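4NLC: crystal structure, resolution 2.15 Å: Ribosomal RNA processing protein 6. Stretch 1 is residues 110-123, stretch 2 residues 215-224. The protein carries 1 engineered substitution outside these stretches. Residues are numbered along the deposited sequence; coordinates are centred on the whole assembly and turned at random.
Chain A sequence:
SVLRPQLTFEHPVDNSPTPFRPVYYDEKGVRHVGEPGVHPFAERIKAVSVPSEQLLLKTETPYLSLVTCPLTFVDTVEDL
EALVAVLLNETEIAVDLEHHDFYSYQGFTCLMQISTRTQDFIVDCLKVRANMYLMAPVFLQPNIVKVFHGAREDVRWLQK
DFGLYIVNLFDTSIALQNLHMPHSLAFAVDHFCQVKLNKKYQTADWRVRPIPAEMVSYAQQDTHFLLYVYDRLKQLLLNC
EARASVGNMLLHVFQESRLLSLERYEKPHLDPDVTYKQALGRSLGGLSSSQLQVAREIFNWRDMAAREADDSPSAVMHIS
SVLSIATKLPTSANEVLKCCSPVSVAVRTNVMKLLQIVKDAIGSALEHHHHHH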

# COMPACT_ATOMS: atom_id res chain seq x y z
N CYS A 110 -1.48 -7.29 -2.38
CA CYS A 110 -1.37 -8.55 -3.11
C CYS A 110 -0.56 -9.65 -2.43
O CYS A 110 -0.85 -10.84 -2.62
CB CYS A 110 -0.82 -8.27 -4.50
SG CYS A 110 -1.97 -7.39 -5.56
N LEU A 111 0.49 -9.26 -1.72
CA LEU A 111 1.44 -10.19 -1.14
C LEU A 111 2.08 -9.58 0.07
O LEU A 111 2.21 -8.36 0.15
CB LEU A 111 2.53 -10.41 -2.20
CG LEU A 111 3.19 -11.77 -2.32
CD1 LEU A 111 2.18 -12.85 -2.74
CD2 LEU A 111 4.36 -11.69 -3.31
N MET A 112 2.45 -10.43 1.03
CA MET A 112 3.14 -10.01 2.25
C MET A 112 4.38 -10.91 2.30
O MET A 112 4.29 -12.11 2.09
CB MET A 112 2.27 -10.21 3.51
CG MET A 112 2.99 -9.89 4.82
SD MET A 112 1.99 -10.17 6.30
CE MET A 112 1.05 -8.68 6.33
N GLN A 113 5.54 -10.32 2.56
CA GLN A 113 6.76 -11.09 2.66
C GLN A 113 7.23 -10.94 4.10
O GLN A 113 7.11 -9.86 4.70
CB GLN A 113 7.84 -10.57 1.67
CG GLN A 113 7.42 -10.64 0.19
CD GLN A 113 7.01 -9.30 -0.33
OE1 GLN A 113 7.83 -8.48 -0.72
NE2 GLN A 113 5.74 -9.03 -0.30
N ILE A 114 7.71 -12.04 4.67
CA ILE A 114 8.21 -12.05 6.04
C ILE A 114 9.50 -12.83 6.10
O ILE A 114 9.54 -13.97 5.67
CB ILE A 114 7.18 -12.63 7.08
CG1 ILE A 114 5.87 -11.81 7.14
CG2 ILE A 114 7.80 -12.70 8.49
CD1 ILE A 114 4.62 -12.66 7.12
N SER A 115 10.53 -12.25 6.73
CA SER A 115 11.75 -13.00 6.97
C SER A 115 12.02 -13.04 8.46
O SER A 115 11.82 -12.05 9.17
CB SER A 115 12.96 -12.38 6.27
OG SER A 115 12.94 -12.52 4.86
N THR A 116 12.52 -14.19 8.92
CA THR A 116 13.01 -14.39 10.28
C THR A 116 14.50 -14.63 10.12
O THR A 116 14.98 -14.75 8.99
CB THR A 116 12.30 -15.58 11.03
OG1 THR A 116 12.77 -16.84 10.56
CG2 THR A 116 10.78 -15.51 10.97
N ARG A 117 15.24 -14.74 11.23
CA ARG A 117 16.67 -15.03 11.20
C ARG A 117 16.98 -16.38 10.53
O ARG A 117 18.10 -16.59 10.11
CB ARG A 117 17.25 -15.04 12.64
CG ARG A 117 17.10 -13.72 13.40
CD ARG A 117 17.76 -12.55 12.68
NE ARG A 117 17.71 -11.38 13.54
CZ ARG A 117 18.48 -10.31 13.44
NH1 ARG A 117 19.34 -10.20 12.44
NH2 ARG A 117 18.38 -9.33 14.32
N THR A 118 16.00 -17.31 10.48
CA THR A 118 16.25 -18.67 9.99
C THR A 118 15.55 -19.05 8.69
O THR A 118 15.86 -20.09 8.10
CB THR A 118 15.91 -19.70 11.10
OG1 THR A 118 14.63 -19.39 11.70
CG2 THR A 118 16.99 -19.79 12.15
N GLN A 119 14.59 -18.22 8.24
CA GLN A 119 13.83 -18.53 7.03
C GLN A 119 12.99 -17.37 6.52
O GLN A 119 12.78 -16.38 7.22
CB GLN A 119 12.94 -19.77 7.28
CG GLN A 119 11.92 -19.57 8.38
CD GLN A 119 11.18 -20.84 8.69
OE1 GLN A 119 10.99 -21.20 9.85
NE2 GLN A 119 10.66 -21.51 7.66
N ASP A 120 12.49 -17.54 5.28
CA ASP A 120 11.66 -16.58 4.59
C ASP A 120 10.27 -17.15 4.33
O ASP A 120 10.11 -18.36 4.18
CB ASP A 120 12.33 -16.20 3.24
CG ASP A 120 13.71 -15.56 3.36
OD1 ASP A 120 13.96 -14.88 4.38
OD2 ASP A 120 14.51 -15.72 2.44
N PHE A 121 9.26 -16.27 4.23
CA PHE A 121 7.88 -16.61 3.95
C PHE A 121 7.30 -15.62 2.96
O PHE A 121 7.70 -14.46 2.93
CB PHE A 121 7.03 -16.59 5.23
CG PHE A 121 7.47 -17.59 6.28
CD1 PHE A 121 7.01 -18.91 6.24
CD2 PHE A 121 8.33 -17.21 7.30
CE1 PHE A 121 7.41 -19.83 7.21
CE2 PHE A 121 8.72 -18.13 8.29
CZ PHE A 121 8.23 -19.43 8.24
N ILE A 122 6.40 -16.11 2.11
CA ILE A 122 5.65 -15.30 1.15
C ILE A 122 4.21 -15.66 1.39
O ILE A 122 3.86 -16.83 1.29
CB ILE A 122 6.08 -15.43 -0.33
CG1 ILE A 122 7.46 -14.78 -0.55
CG2 ILE A 122 5.03 -14.79 -1.27
CD1 ILE A 122 8.14 -15.19 -1.88
N VAL A 123 3.40 -14.66 1.79
CA VAL A 123 2.00 -14.83 2.09
C VAL A 123 1.09 -14.34 0.96
O VAL A 123 1.13 -13.19 0.58
CB VAL A 123 1.59 -14.22 3.47
CG1 VAL A 123 0.12 -14.52 3.80
CG2 VAL A 123 2.49 -14.78 4.57
N MET A 215 9.57 -13.40 -9.82
CA MET A 215 8.78 -12.57 -8.90
C MET A 215 8.78 -13.18 -7.48
O MET A 215 8.78 -12.43 -6.49
CB MET A 215 7.37 -12.36 -9.45
CG MET A 215 7.33 -11.31 -10.53
SD MET A 215 5.74 -11.14 -11.38
CE MET A 215 4.78 -10.26 -10.21
N VAL A 216 8.87 -14.52 -7.36
CA VAL A 216 9.00 -15.17 -6.05
C VAL A 216 10.36 -14.73 -5.46
O VAL A 216 10.43 -14.32 -4.31
CB VAL A 216 8.87 -16.71 -6.12
CG1 VAL A 216 9.19 -17.34 -4.77
CG2 VAL A 216 7.48 -17.14 -6.59
N SER A 217 11.42 -14.75 -6.30
CA SER A 217 12.77 -14.33 -5.89
C SER A 217 12.81 -12.83 -5.51
O SER A 217 13.38 -12.50 -4.47
CB SER A 217 13.80 -14.66 -6.97
OG SER A 217 15.07 -14.22 -6.53
N TYR A 218 12.16 -11.96 -6.33
CA TYR A 218 12.03 -10.53 -6.03
C TYR A 218 11.38 -10.29 -4.67
O TYR A 218 11.87 -9.46 -3.89
CB TYR A 218 11.21 -9.79 -7.12
CG TYR A 218 11.07 -8.31 -6.85
CD1 TYR A 218 10.02 -7.81 -6.08
CD2 TYR A 218 12.01 -7.40 -7.33
CE1 TYR A 218 9.91 -6.45 -5.80
CE2 TYR A 218 11.88 -6.03 -7.09
CZ TYR A 218 10.84 -5.56 -6.32
OH TYR A 218 10.74 -4.22 -6.07
N ALA A 219 10.24 -10.96 -4.42
CA ALA A 219 9.48 -10.82 -3.18
C ALA A 219 10.30 -11.26 -1.95
O ALA A 219 10.39 -10.54 -0.95
CB ALA A 219 8.18 -11.62 -3.28
N GLN A 220 10.93 -12.44 -2.04
CA GLN A 220 11.78 -12.98 -1.00
C GLN A 220 12.96 -12.03 -0.65
O GLN A 220 13.25 -11.83 0.54
CB GLN A 220 12.32 -14.35 -1.45
CG GLN A 220 13.29 -14.97 -0.47
CD GLN A 220 13.99 -16.20 -1.02
OE1 GLN A 220 14.16 -16.38 -2.24
NE2 GLN A 220 14.40 -17.08 -0.12
N GLN A 221 13.64 -11.46 -1.67
CA GLN A 221 14.82 -10.62 -1.47
C GLN A 221 14.54 -9.25 -0.85
O GLN A 221 15.46 -8.65 -0.30
CB GLN A 221 15.63 -10.50 -2.76
CG GLN A 221 16.58 -11.67 -2.96
CD GLN A 221 17.19 -11.68 -4.32
OE1 GLN A 221 17.77 -10.69 -4.77
NE2 GLN A 221 17.07 -12.79 -5.02
N ASP A 222 13.27 -8.78 -0.86
CA ASP A 222 12.86 -7.52 -0.24
C ASP A 222 12.91 -7.61 1.30
O ASP A 222 13.07 -6.58 1.94
CB ASP A 222 11.46 -7.10 -0.72
CG ASP A 222 11.40 -6.31 -2.02
OD1 ASP A 222 12.48 -6.01 -2.59
OD2 ASP A 222 10.28 -5.99 -2.46
N THR A 223 12.80 -8.85 1.89
CA THR A 223 12.88 -9.01 3.35
C THR A 223 14.09 -9.80 3.82
O THR A 223 14.51 -9.64 4.97
CB THR A 223 11.59 -9.63 3.91
OG1 THR A 223 11.38 -10.93 3.33
CG2 THR A 223 10.38 -8.75 3.74
N HIS A 224 14.61 -10.70 2.97
CA HIS A 224 15.74 -11.60 3.27
C HIS A 224 16.97 -10.93 3.92
O HIS A 224 17.58 -11.52 4.83
CB HIS A 224 16.14 -12.34 1.99
CG HIS A 224 17.27 -13.30 2.19
ND1 HIS A 224 17.05 -14.59 2.61
CD2 HIS A 224 18.60 -13.10 2.04
CE1 HIS A 224 18.25 -15.14 2.70
NE2 HIS A 224 19.21 -14.28 2.38
O HOH W 1 17.09 -12.64 7.96
O HOH W 2 10.41 -13.45 2.11

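Stretch 1 folds back on itself as a β-hairpin, and the helix of stretch 2 packs across one face of it. The two strands are held in antiparallel register by paired backbone hydrogen bonds: M112 N to V123 O (3.1 Å) and V123 N to M112 O (2.7 Å), then I114 N to F121 O (3.0 Å) and F121 N to I114 O (2.7 Å). Nearer the turn, T116 N donates to Q119 O (2.8 Å). The axis of the first strand comes within 7.1 Å of the helix axis, at 47° between their N-to-C directions; the second strand runs at 123° to the helix and approaches to 8.5 Å. The backbones come close at two places, with Q113 CA 6.4 Å from A219 CA and S115 CA 5.5 Å from T223 CA.

Strand alternation sorts the side chains. L111, Q113, S115, D120 and I122 direct their CA-to-CB bonds toward the helix, whereas those of M112, I114 and F121 point away. On the helix, A219 and T223, one turn apart, point toward the hairpin.

The apolar part of the contact centres on A219, whose CB lies 3.8 Å from both L111 CD2 and I122 CD1. I122 CD1 also meets V216 CG1 at 3.8 Å, so this one methyl group touches residues on successive turns of the helix. Q113 packs its aliphatic portion here as well, with Q113 CG 3.7 Å from A219 CB and Q113 CB 3.7 Å from T223 CG2.

Towards the C-terminal end of the helix segment the contact becomes polar, and D120 is its hub. D120 OD2 accepts hydrogen bonds from Q220 NE2 (2.9 Å) and H224 ND1 (2.8 Å), two side chains one helical turn apart. The carboxylate oxygen lies at the edge of the H224 ring, near its plane, as suits an in-plane nitrogen donor. H224 NE2 is hydrogen-bonded elsewhere in the structure.

The other carboxylate oxygen, D120 OD1, accepts a hydrogen bond from S115 OG (2.6 Å), tying the two strands together beneath the helix. S115 OG is in turn 2.7 Å from T223 OG1, extending the polar cluster to the helix. Although S115 OG also lies 3.1 Å from H224 N, the angle is too poor for a hydrogen bond; that amide instead donates to Q220 O (3.0 Å) within the helix. A water adds a further link, donating to F121 O (3.0 Å) and hydrogen-bonding with T223 OG1 (3.0 Å).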